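Local coordinates for protein 2-dehydropantoate 2-reductase, putative (Enterococcus faecalis, PDB 2EW2) that probably catalyses the NADPH-dependent reduction of 2-dehydropantoate (ketopantoate) to (R)-pantoate, a step on the pathway to pantothenate, at residues Phe63-Ile68 with Asp88-Ala93; Phe163-Val168 with Pro178-Asn183; Asn195-Gly200 with Thr247-Thr252. All coordinates share one frame; numbering follows the deposited sequence. Where two conformers were deposited one is given.

In the fold
Contacts 1 and 2, centres about 27 Å apart, lie on the large mixed sheet of the Rossmann-like half, which probably binds NADP, one near each outermost strand, 62-63 and 178-180. Contact 1 is buried and sets the turn after strand 62-63 on helix 84-94. Contact 2 lies at the surface and lays helix 161-173 on strand 178-180. Contact 3 is in the helical C-terminal half, about 36 Å from contact 1 between centres, and joins helices 198-205 and 242-252. No direct hydrogen bond crosses any contact. Contact 1 adds a water lying between two backbone carbonyls. Contact 2 is apolar apart from a backbone oxygen against a proline. Contact 3 buries two threonine hydroxyls among aliphatic groups.

Contact 1: Phe63-Ile68 with Asp88-Ala93; sequences FSPEEI and DAMFKA
P65 and A93 make the main touch of this contact. Just before P65, S64 N gives a hydrogen bond to E67 OE2 (3.1 Å), which also forms a salt bridge with R43. P65 starts a short 3-10 turn, 65-67, closed by the backbone bonds E67 N to S64 O and I68 N to P65 O. The proline meets the helix at two points. P65 CB lies 3.6 Å from A93 CB. P65 CG packs 3.8 Å from the terminal methyl CE of M90, a selenomethionine. The M90 chain leaves with CG anti to the backbone N (chi1 165°), then bends at chi2 and chi3, which brings SE and CE round to the proline. P65 O also lies 3.4 Å from A93 CB. I32 of strand 28-32 touches P65 and M90, so the contact lies beside the parallel part of the large mixed sheet, which resembles a Rossmann fold. I68 CB rests 3.5 Å from A93 O. One water lies 2.6 Å from both I68 O and A93 O and can donate to each, though it has more acceptors in reach than protons. These two carbonyl oxygens cannot bond each other, so a donating water can join them. Apolar contact of P65 does the rest.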
ATOM      1  N   PHE B  63      -4.595  40.337  16.124  1.00 25.67           N
ATOM      2  CA  PHE B  63      -3.156  40.190  16.225  1.00 26.37           C
ATOM      3  C   PHE B  63      -2.691  39.097  15.279  1.00 26.86           C
ATOM      4  O   PHE B  63      -3.450  38.193  14.972  1.00 26.60           O
ATOM      5  CB  PHE B  63      -2.784  39.805  17.669  1.00 27.16           C
ATOM      6  CG  PHE B  63      -3.252  40.802  18.713  1.00 26.55           C
ATOM      7  CD1 PHE B  63      -4.414  40.586  19.415  1.00 26.41           C
ATOM      8  CD2 PHE B  63      -2.508  41.952  18.979  1.00 27.77           C
ATOM      9  CE1 PHE B  63      -4.854  41.490  20.398  1.00 26.96           C
ATOM     10  CE2 PHE B  63      -2.938  42.878  19.946  1.00 27.82           C
ATOM     11  CZ  PHE B  63      -4.119  42.644  20.656  1.00 27.83           C
ATOM     12  N   SER B  64      -1.456  39.190  14.801  1.00 27.82           N
ATOM     13  CA  SER B  64      -0.837  38.059  14.122  1.00 28.65           C
ATOM     14  C   SER B  64      -0.296  37.127  15.203  1.00 28.78           C
ATOM     15  O   SER B  64      -0.047  37.571  16.330  1.00 28.48           O
ATOM     16  CB  SER B  64       0.278  38.514  13.175  1.00 28.87           C
ATOM     17  OG  SER B  64       1.423  38.944  13.895  1.00 31.76           O
ATOM     18  N   PRO B  65      -0.139  35.826  14.889  1.00 29.17           N
ATOM     19  CA  PRO B  65       0.390  34.909  15.900  1.00 29.58           C
ATOM     20  C   PRO B  65       1.757  35.342  16.472  1.00 30.39           C
ATOM     21  O   PRO B  65       1.985  35.222  17.676  1.00 30.10           O
ATOM     22  CB  PRO B  65       0.504  33.581  15.138  1.00 29.43           C
ATOM     23  CG  PRO B  65      -0.507  33.697  14.048  1.00 29.64           C
ATOM     24  CD  PRO B  65      -0.445  35.126  13.626  1.00 29.20           C
ATOM     25  N   GLU B  66       2.632  35.878  15.632  1.00 31.18           N
ATOM     26  CA  GLU B  66       3.983  36.227  16.077  1.00 32.91           C
ATOM     27  C   GLU B  66       4.032  37.410  17.053  1.00 32.27           C
ATOM     28  O   GLU B  66       5.008  37.562  17.783  1.00 32.58           O
ATOM     29  CB  GLU B  66       4.938  36.441  14.884  1.00 33.38           C
ATOM     30  CG  GLU B  66       4.493  37.487  13.862  1.00 37.91           C
ATOM     31  CD  GLU B  66       3.756  36.894  12.654  1.00 44.17           C
ATOM     32  OE1 GLU B  66       3.932  37.451  11.539  1.00 46.50           O
ATOM     33  OE2 GLU B  66       3.011  35.884  12.799  1.00 45.31           O
ATOM     34  N   GLU B  67       2.974  38.227  17.060  1.00 31.62           N
ATOM     35  CA  GLU B  67       2.841  39.387  17.950  1.00 30.87           C
ATOM     36  C   GLU B  67       2.422  39.032  19.375  1.00 29.84           C
ATOM     37  O   GLU B  67       2.584  39.836  20.294  1.00 29.41           O
ATOM     38  CB  GLU B  67       1.773  40.329  17.409  1.00 31.01           C
ATOM     39  CG  GLU B  67       2.251  41.270  16.352  1.00 34.07           C
ATOM     40  CD  GLU B  67       1.146  42.203  15.881  1.00 36.45           C
ATOM     41  OE1 GLU B  67       1.444  43.411  15.698  1.00 40.21           O
ATOM     42  OE2 GLU B  67      -0.003  41.736  15.689  1.00 34.00           O
ATOM     43  N   ILE B  68       1.844  37.850  19.551  1.00 28.61           N
ATOM     44  CA  ILE B  68       1.249  37.471  20.828  1.00 27.74           C
ATOM     45  C   ILE B  68       2.319  37.264  21.902  1.00 27.69           C
ATOM     46  O   ILE B  68       3.306  36.571  21.685  1.00 28.25           O
ATOM     47  CB  ILE B  68       0.353  36.201  20.681  1.00 27.65           C
ATOM     48  CG1 ILE B  68      -0.772  36.438  19.658  1.00 26.30           C
ATOM     49  CG2 ILE B  68      -0.202  35.738  22.035  1.00 26.25           C
ATOM     50  CD1 ILE B  68      -1.831  37.466  20.102  1.00 27.89           C
ATOM     51  N   ASP B  88      -0.491  23.694  14.563  1.00 24.90           N
ATOM     52  CA  ASP B  88       0.511  23.553  15.595  1.00 25.86           C
ATOM     53  C   ASP B  88       1.245  24.870  15.827  1.00 25.60           C
ATOM     54  O   ASP B  88       1.392  25.296  16.962  1.00 25.48           O
ATOM     55  CB  ASP B  88       1.482  22.409  15.294  1.00 26.57           C
ATOM     56  CG  ASP B  88       2.560  22.283  16.349  1.00 28.90           C
ATOM     57  OD1 ASP B  88       2.334  21.594  17.355  1.00 30.68           O
ATOM     58  OD2 ASP B  88       3.634  22.887  16.173  1.00 33.80           O
ATOM     59  N   ALA B  89       1.666  25.526  14.748  1.00 25.65           N
ATOM     60  CA  ALA B  89       2.382  26.796  14.853  1.00 25.25           C
ATOM     61  C   ALA B  89       1.496  27.904  15.423  1.00 24.84           C
ATOM     62  O   ALA B  89       1.965  28.740  16.184  1.00 24.39           O
ATOM     63  CB  ALA B  89       2.940  27.204  13.498  1.00 25.95           C
HETATM   64  N   MSE B  90       0.212  27.894  15.065  1.00 24.03           N
HETATM   65  CA  MSE B  90      -0.760  28.822  15.627  1.00 23.59           C
HETATM   66  C   MSE B  90      -0.919  28.645  17.144  1.00 23.33           C
HETATM   67  O   MSE B  90      -0.919  29.626  17.893  1.00 22.98           O
HETATM   68  CB  MSE B  90      -2.124  28.666  14.931  1.00 23.82           C
HETATM   69  CG  MSE B  90      -3.291  29.314  15.674  1.00 26.89           C
HETATM   70 SE   MSE B  90      -3.232  31.290  15.641  0.85 35.79          SE
HETATM   71  CE  MSE B  90      -3.733  31.635  13.709  1.00 29.62           C
ATOM     72  N   PHE B  91      -1.041  27.407  17.608  1.00 22.82           N
ATOM     73  CA  PHE B  91      -1.244  27.211  19.039  1.00 22.71           C
ATOM     74  C   PHE B  91       0.011  27.442  19.876  1.00 23.16           C
ATOM     75  O   PHE B  91      -0.071  27.976  20.981  1.00 22.56           O
ATOM     76  CB  PHE B  91      -2.018  25.930  19.355  1.00 22.12           C
ATOM     77  CG  PHE B  91      -3.516  26.135  19.290  1.00 23.08           C
ATOM     78  CD1 PHE B  91      -4.160  26.264  18.060  1.00 22.01           C
ATOM     79  CD2 PHE B  91      -4.262  26.294  20.458  1.00 22.48           C
ATOM     80  CE1 PHE B  91      -5.544  26.504  17.994  1.00 22.91           C
ATOM     81  CE2 PHE B  91      -5.629  26.532  20.403  1.00 23.13           C
ATOM     82  CZ  PHE B  91      -6.270  26.641  19.172  1.00 22.88           C
ATOM     83  N   LYS B  92       1.170  27.106  19.315  1.00 23.39           N
ATOM     84  CA  LYS B  92       2.424  27.444  19.960  1.00 23.82           C
ATOM     85  C   LYS B  92       2.519  28.958  20.168  1.00 24.06           C
ATOM     86  O   LYS B  92       2.901  29.409  21.242  1.00 24.56           O
ATOM     87  CB  LYS B  92       3.625  26.948  19.165  1.00 24.05           C
ATOM     88  CG  LYS B  92       4.914  27.007  19.998  1.00 25.83           C
ATOM     89  CD  LYS B  92       6.114  26.505  19.250  1.00 31.74           C
ATOM     90  CE  LYS B  92       7.341  26.583  20.171  1.00 35.54           C
ATOM     91  NZ  LYS B  92       8.612  26.562  19.373  1.00 39.78           N
ATOM     92  N   ALA B  93       2.160  29.734  19.147  1.00 23.69           N
ATOM     93  CA  ALA B  93       2.215  31.194  19.218  1.00 23.69           C
ATOM     94  C   ALA B  93       1.234  31.829  20.204  1.00 23.97           C
ATOM     95  O   ALA B  93       1.532  32.878  20.795  1.00 23.76           O
ATOM     96  CB  ALA B  93       2.011  31.792  17.820  1.00 24.19           C
TER
HETATM   97  O   HOH W   1       3.688  34.267  20.522  1.00 31.16           O

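Contact 2: Phe163-Val168 with Pro178-Asn183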
ATOM      1  N   PHE B 163     -18.396  22.842  31.307  1.00 20.77           N
ATOM      2  CA  PHE B 163     -17.982  23.969  30.492  1.00 20.92           C
ATOM      3  C   PHE B 163     -18.500  23.917  29.061  1.00 20.51           C
ATOM      4  O   PHE B 163     -18.855  24.954  28.506  1.00 20.95           O
ATOM      5  CB  PHE B 163     -16.468  24.153  30.490  1.00 21.86           C
ATOM      6  CG  PHE B 163     -16.041  25.489  29.954  1.00 22.81           C
ATOM      7  CD1 PHE B 163     -16.029  26.609  30.779  1.00 25.11           C
ATOM      8  CD2 PHE B 163     -15.677  25.639  28.618  1.00 24.08           C
ATOM      9  CE1 PHE B 163     -15.640  27.855  30.272  1.00 26.81           C
ATOM     10  CE2 PHE B 163     -15.287  26.877  28.109  1.00 24.44           C
ATOM     11  CZ  PHE B 163     -15.268  27.976  28.925  1.00 24.82           C
ATOM     12  N   ALA B 164     -18.564  22.725  28.470  1.00 19.59           N
ATOM     13  CA  ALA B 164     -19.199  22.570  27.157  1.00 19.64           C
ATOM     14  C   ALA B 164     -20.629  23.142  27.182  1.00 20.22           C
ATOM     15  O   ALA B 164     -21.040  23.848  26.257  1.00 20.03           O
ATOM     16  CB  ALA B 164     -19.222  21.090  26.735  1.00 19.09           C
ATOM     17  N   LEU B 165     -21.375  22.828  28.248  1.00 20.55           N
ATOM     18  CA  LEU B 165     -22.745  23.313  28.410  1.00 21.25           C
ATOM     19  C   LEU B 165     -22.790  24.835  28.520  1.00 21.21           C
ATOM     20  O   LEU B 165     -23.698  25.477  27.968  1.00 21.30           O
ATOM     21  CB  LEU B 165     -23.432  22.623  29.603  1.00 21.41           C
ATOM     22  CG  LEU B 165     -23.751  21.129  29.404  1.00 20.91           C
ATOM     23  CD1 LEU B 165     -24.419  20.543  30.649  1.00 24.52           C
ATOM     24  CD2 LEU B 165     -24.636  20.909  28.203  1.00 23.44           C
ATOM     25  N   GLU B 166     -21.798  25.394  29.207  0.60 21.53           N
ATOM     26  CA  GLU B 166     -21.638  26.839  29.354  0.60 22.00           C
ATOM     27  C   GLU B 166     -21.344  27.538  28.021  0.60 21.65           C
ATOM     28  O   GLU B 166     -21.854  28.627  27.750  0.60 20.91           O
ATOM     29  CB  GLU B 166     -20.554  27.138  30.399  0.60 21.93           C
ATOM     30  CG  GLU B 166     -21.068  26.953  31.839  0.60 23.80           C
ATOM     31  CD  GLU B 166     -19.969  26.814  32.895  0.60 24.42           C
ATOM     32  OE1 GLU B 166     -18.779  27.094  32.608  0.60 28.41           O
ATOM     33  OE2 GLU B 166     -20.313  26.414  34.035  0.60 27.93           O
ATOM     34  N   VAL B 167     -20.517  26.901  27.192  1.00 21.27           N
ATOM     35  CA  VAL B 167     -20.251  27.364  25.825  1.00 20.87           C
ATOM     36  C   VAL B 167     -21.522  27.340  24.971  1.00 20.45           C
ATOM     37  O   VAL B 167     -21.781  28.301  24.270  1.00 19.78           O
ATOM     38  CB  VAL B 167     -19.143  26.545  25.136  1.00 21.00           C
ATOM     39  CG1 VAL B 167     -19.024  26.923  23.645  1.00 21.10           C
ATOM     40  CG2 VAL B 167     -17.806  26.758  25.858  1.00 19.41           C
ATOM     41  N   VAL B 168     -22.296  26.251  25.041  1.00 20.80           N
ATOM     42  CA  VAL B 168     -23.620  26.175  24.371  1.00 21.59           C
ATOM     43  C   VAL B 168     -24.508  27.376  24.747  1.00 22.41           C
ATOM     44  O   VAL B 168     -25.056  28.036  23.881  1.00 22.47           O
ATOM     45  CB  VAL B 168     -24.342  24.830  24.643  1.00 21.53           C
ATOM     46  CG1 VAL B 168     -25.828  24.870  24.151  1.00 22.10           C
ATOM     47  CG2 VAL B 168     -23.607  23.669  23.983  1.00 18.92           C
ATOM     48  N   PRO B 178     -26.464  26.649  18.730  1.00 23.05           N
ATOM     49  CA  PRO B 178     -25.661  25.526  19.210  1.00 22.51           C
ATOM     50  C   PRO B 178     -26.504  24.385  19.746  1.00 22.81           C
ATOM     51  O   PRO B 178     -27.650  24.599  20.152  1.00 23.17           O
ATOM     52  CB  PRO B 178     -24.897  26.146  20.370  1.00 22.65           C
ATOM     53  CG  PRO B 178     -25.876  27.101  20.945  1.00 22.54           C
ATOM     54  CD  PRO B 178     -26.494  27.743  19.722  1.00 22.49           C
ATOM     55  N   SER B 179     -25.938  23.183  19.758  1.00 22.27           N
ATOM     56  CA  SER B 179     -26.490  22.106  20.532  1.00 22.58           C
ATOM     57  C   SER B 179     -25.357  21.228  21.049  1.00 22.22           C
ATOM     58  O   SER B 179     -24.314  21.105  20.408  1.00 21.78           O
ATOM     59  CB  SER B 179     -27.475  21.272  19.706  1.00 22.96           C
ATOM     60  OG  SER B 179     -26.807  20.476  18.756  1.00 25.78           O
ATOM     61  N   TYR B 180     -25.563  20.625  22.210  1.00 21.33           N
ATOM     62  CA  TYR B 180     -24.625  19.637  22.713  1.00 21.25           C
ATOM     63  C   TYR B 180     -24.970  18.350  21.995  1.00 21.68           C
ATOM     64  O   TYR B 180     -26.153  17.997  21.900  1.00 21.39           O
ATOM     65  CB  TYR B 180     -24.788  19.446  24.226  1.00 21.48           C
ATOM     66  CG  TYR B 180     -23.792  18.458  24.779  1.00 21.17           C
ATOM     67  CD1 TYR B 180     -22.509  18.874  25.140  1.00 21.87           C
ATOM     68  CD2 TYR B 180     -24.117  17.096  24.904  1.00 21.59           C
ATOM     69  CE1 TYR B 180     -21.565  17.962  25.622  1.00 21.90           C
ATOM     70  CE2 TYR B 180     -23.176  16.170  25.389  1.00 22.38           C
ATOM     71  CZ  TYR B 180     -21.906  16.624  25.744  1.00 22.17           C
ATOM     72  OH  TYR B 180     -20.972  15.739  26.235  1.00 23.03           O
ATOM     73  N   SER B 181     -23.967  17.659  21.465  1.00 21.44           N
ATOM     74  CA  SER B 181     -24.224  16.387  20.802  1.00 22.31           C
ATOM     75  C   SER B 181     -23.191  15.348  21.196  1.00 22.73           C
ATOM     76  O   SER B 181     -21.978  15.560  21.039  1.00 22.87           O
ATOM     77  CB  SER B 181     -24.253  16.546  19.274  1.00 22.61           C
ATOM     78  OG  SER B 181     -24.308  15.265  18.623  1.00 24.42           O
ATOM     79  N   SER B 182     -23.672  14.211  21.674  1.00 22.63           N
ATOM     80  CA  SER B 182     -22.800  13.085  21.962  1.00 23.84           C
ATOM     81  C   SER B 182     -22.484  12.230  20.709  1.00 23.62           C
ATOM     82  O   SER B 182     -22.008  11.085  20.829  1.00 23.87           O
ATOM     83  CB  SER B 182     -23.423  12.219  23.053  1.00 24.42           C
ATOM     84  OG  SER B 182     -24.644  11.680  22.570  1.00 28.30           O
ATOM     85  N   ASN B 183     -22.754  12.757  19.513  0.70 23.37           N
ATOM     86  CA  ASN B 183     -22.403  12.036  18.291  0.70 23.53           C
ATOM     87  C   ASN B 183     -21.314  12.733  17.485  0.70 22.71           C
ATOM     88  O   ASN B 183     -20.923  12.234  16.437  0.70 22.64           O
ATOM     89  CB  ASN B 183     -23.634  11.749  17.399  0.70 24.11           C
ATOM     90  CG  ASN B 183     -23.369  10.628  16.363  0.70 26.47           C
ATOM     91  OD1 ASN B 183     -22.900   9.540  16.715  0.70 27.69           O
ATOM     92  ND2 ASN B 183     -23.666  10.901  15.093  0.70 27.74           N
TER
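This contact lies in the beta-alpha-beta unit formed by strand 151-155, helix 161-173 and strand 178-180. The helix and the last strand run nearly antiparallel, at 159°, with their axes 8.3 Å apart. V168 carries most of the touch and uses both methyls. Its CG1 is anti to the backbone N (chi1 170°) and packs 3.9 Å from P178 CG. The other methyl, CG2, lies 4.0 Å from Y180 N, over the strand backbone. P178 CG also comes close to the helix backbone, 3.2 Å from V168 O. Further along, Y180 points toward the helix, with CG anti to its own N (chi1 -178°). A164 CB meets the Y180 ring at its edge, near the ring plane, 4.1 Å from Y180 CE1. L165 CD2 reaches the base of the same side chain, 4.2 Å from Y180 CB. The hydroxyl of Y180 is hydrogen-bonded to N155, and K161 makes a cation-pi contact with the ring. Strand 178-180 is one of the two outermost strands of the large sheet within this chain and pairs with 151-155. The helix packs against this sheet: A164 and V167 touch L153 of strand 151-155 and L127 of strand 126-131.

Contact 3: Asn195-Gly200 with Thr247-Thr252; sequences NGTLNG and THIVQT
The backbones stay well apart here, the nearest CA atoms being those of L198 and I249 at 8.4 Å, so side chains span the gap. T197 is the residue just before helix 198-205, and it meets I249 tip to tip. Its OG1 lies 3.6 Å from I249 CD1. With chi1 at 58°, the T197 hydroxyl sits between the backbone N and the carbonyl carbon, a position that lets OG1 both bond to the carbonyl of V194, one turn back, and meet the I249 methyl. L198 and T252 slide past each other in opposite directions, with L198 CD1 3.3 Å from T252 OG1. The same L198 methyl lies 4.4 Å from I249 CG2. T252 OG1 gives its proton to I249 O (2.7 Å), meeting a lone pair in the carbonyl plane. V222 of helix 218-235 touches both T197 and I249, while I209 touches L198 and T252. The contact thus belongs to the packed helices of the C-terminal half. Both buried threonine hydroxyls bond to carbonyls on their own side of the contact. What they offer across it is van der Waals contact with aliphatic carbons.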
ATOM      1  N   ASN B 195     -13.493   8.729   4.231  1.00 21.56           N
ATOM      2  CA  ASN B 195     -12.449   9.446   3.521  1.00 21.53           C
ATOM      3  C   ASN B 195     -11.073   8.766   3.584  1.00 20.97           C
ATOM      4  O   ASN B 195     -10.128   9.231   2.950  1.00 21.61           O
ATOM      5  CB  ASN B 195     -12.329  10.875   4.060  1.00 21.77           C
ATOM      6  CG  ASN B 195     -13.528  11.747   3.687  1.00 23.07           C
ATOM      7  OD1 ASN B 195     -14.192  11.511   2.678  1.00 24.61           O
ATOM      8  ND2 ASN B 195     -13.793  12.776   4.499  1.00 26.45           N
ATOM      9  N   GLY B 196     -10.959   7.703   4.374  1.00 19.84           N
ATOM     10  CA  GLY B 196      -9.683   7.002   4.544  1.00 19.09           C
ATOM     11  C   GLY B 196      -9.598   5.786   3.643  1.00 19.09           C
ATOM     12  O   GLY B 196      -8.628   5.005   3.716  1.00 18.62           O
ATOM     13  N   THR B 197     -10.616   5.629   2.789  1.00 19.48           N
ATOM     14  CA  THR B 197     -10.677   4.506   1.840  1.00 20.07           C
ATOM     15  C   THR B 197     -10.559   4.972   0.374  1.00 21.55           C
ATOM     16  O   THR B 197      -9.469   4.965  -0.186  1.00 20.96           O
ATOM     17  CB  THR B 197     -11.915   3.645   2.070  1.00 20.21           C
ATOM     18  OG1 THR B 197     -13.093   4.455   1.953  1.00 20.72           O
ATOM     19  CG2 THR B 197     -11.874   3.013   3.461  1.00 19.59           C
ATOM     20  N   LEU B 198     -11.662   5.434  -0.218  1.00 22.31           N
ATOM     21  CA  LEU B 198     -11.714   5.759  -1.658  1.00 23.42           C
ATOM     22  C   LEU B 198     -10.729   6.837  -2.095  1.00 22.98           C
ATOM     23  O   LEU B 198     -10.139   6.750  -3.180  1.00 22.35           O
ATOM     24  CB  LEU B 198     -13.143   6.188  -2.048  1.00 24.30           C
ATOM     25  CG  LEU B 198     -14.222   5.105  -1.934  1.00 27.10           C
ATOM     26  CD1 LEU B 198     -15.623   5.726  -2.059  1.00 30.41           C
ATOM     27  CD2 LEU B 198     -14.003   4.056  -3.000  1.00 29.06           C
ATOM     28  N   ASN B 199     -10.552   7.842  -1.242  1.00 22.06           N
ATOM     29  CA  ASN B 199      -9.612   8.931  -1.498  1.00 21.79           C
ATOM     30  C   ASN B 199      -8.220   8.449  -1.883  1.00 20.84           C
ATOM     31  O   ASN B 199      -7.752   8.715  -2.991  1.00 20.88           O
ATOM     32  CB  ASN B 199      -9.498   9.841  -0.272  1.00 22.16           C
ATOM     33  CG  ASN B 199     -10.489  11.015  -0.297  1.00 24.79           C
ATOM     34  OD1 ASN B 199     -11.018  11.381  -1.337  1.00 27.02           O
ATOM     35  ND2 ASN B 199     -10.714  11.618   0.868  1.00 25.18           N
ATOM     36  N   GLY B 200      -7.545   7.750  -0.973  1.00 19.52           N
ATOM     37  CA  GLY B 200      -6.180   7.346  -1.259  1.00 19.48           C
ATOM     38  C   GLY B 200      -6.170   6.258  -2.323  1.00 19.58           C
ATOM     39  O   GLY B 200      -5.316   6.257  -3.193  1.00 20.53           O
ATOM     40  N   THR B 247     -21.442  -0.405   4.226  1.00 24.89           N
ATOM     41  CA  THR B 247     -22.687  -0.238   3.486  1.00 26.47           C
ATOM     42  C   THR B 247     -22.772   1.143   2.856  1.00 26.78           C
ATOM     43  O   THR B 247     -23.162   1.281   1.694  1.00 26.97           O
ATOM     44  CB  THR B 247     -23.898  -0.507   4.391  1.00 26.78           C
ATOM     45  OG1 THR B 247     -23.975  -1.916   4.639  1.00 28.53           O
ATOM     46  CG2 THR B 247     -25.217  -0.059   3.714  1.00 29.10           C
ATOM     47  N   HIS B 248     -22.378   2.161   3.610  1.00 26.92           N
ATOM     48  CA  HIS B 248     -22.314   3.508   3.075  1.00 27.50           C
ATOM     49  C   HIS B 248     -21.350   3.600   1.885  1.00 27.12           C
ATOM     50  O   HIS B 248     -21.661   4.209   0.848  1.00 27.07           O
ATOM     51  CB  HIS B 248     -21.870   4.478   4.171  1.00 28.43           C
ATOM     52  CG  HIS B 248     -21.677   5.875   3.683  1.00 30.68           C
ATOM     53  ND1 HIS B 248     -22.686   6.816   3.713  1.00 33.71           N
ATOM     54  CD2 HIS B 248     -20.607   6.482   3.117  1.00 33.10           C
ATOM     55  CE1 HIS B 248     -22.238   7.948   3.199  1.00 34.74           C
ATOM     56  NE2 HIS B 248     -20.979   7.774   2.832  1.00 35.09           N
ATOM     57  N   ILE B 249     -20.167   3.009   2.042  1.00 26.25           N
ATOM     58  CA  ILE B 249     -19.168   3.037   0.979  1.00 25.40           C
ATOM     59  C   ILE B 249     -19.684   2.310  -0.276  1.00 25.46           C
ATOM     60  O   ILE B 249     -19.569   2.811  -1.393  1.00 26.24           O
ATOM     61  CB  ILE B 249     -17.769   2.520   1.488  1.00 25.38           C
ATOM     62  CG1 ILE B 249     -17.148   3.582   2.422  1.00 25.19           C
ATOM     63  CG2 ILE B 249     -16.828   2.254   0.306  1.00 24.13           C
ATOM     64  CD1 ILE B 249     -16.091   3.084   3.435  1.00 24.40           C
ATOM     65  N   VAL B 250     -20.302   1.157  -0.101  1.00 25.74           N
ATOM     66  CA  VAL B 250     -20.862   0.459  -1.249  1.00 26.65           C
ATOM     67  C   VAL B 250     -21.891   1.336  -2.006  1.00 27.54           C
ATOM     68  O   VAL B 250     -21.877   1.380  -3.236  1.00 27.11           O
ATOM     69  CB  VAL B 250     -21.395  -0.930  -0.842  1.00 26.82           C
ATOM     70  CG1 VAL B 250     -22.156  -1.609  -1.998  1.00 27.55           C
ATOM     71  CG2 VAL B 250     -20.217  -1.801  -0.392  1.00 25.75           C
ATOM     72  N   GLN B 251     -22.740   2.046  -1.266  0.50 27.63           N
ATOM     73  CA  GLN B 251     -23.751   2.930  -1.860  0.50 28.09           C
ATOM     74  C   GLN B 251     -23.158   4.067  -2.718  0.50 28.17           C
ATOM     75  O   GLN B 251     -23.819   4.563  -3.630  0.50 28.51           O
ATOM     76  CB  GLN B 251     -24.695   3.477  -0.777  0.50 27.96           C
ATOM     77  CG  GLN B 251     -25.611   2.418  -0.158  0.50 28.18           C
ATOM     78  CD  GLN B 251     -26.360   2.899   1.084  0.50 28.33           C
ATOM     79  OE1 GLN B 251     -26.017   3.919   1.692  0.50 29.16           O
ATOM     80  NE2 GLN B 251     -27.384   2.145   1.474  0.50 28.98           N
ATOM     81  N   THR B 252     -21.916   4.463  -2.441  1.00 28.26           N
ATOM     82  CA  THR B 252     -21.218   5.461  -3.250  1.00 27.91           C
ATOM     83  C   THR B 252     -20.827   4.919  -4.624  1.00 28.20           C
ATOM     84  O   THR B 252     -20.629   5.699  -5.547  1.00 28.40           O
ATOM     85  CB  THR B 252     -19.968   6.080  -2.530  1.00 28.49           C
ATOM     86  OG1 THR B 252     -18.885   5.140  -2.505  1.00 27.86           O
ATOM     87  CG2 THR B 252     -20.309   6.497  -1.097  1.00 28.06           C
TER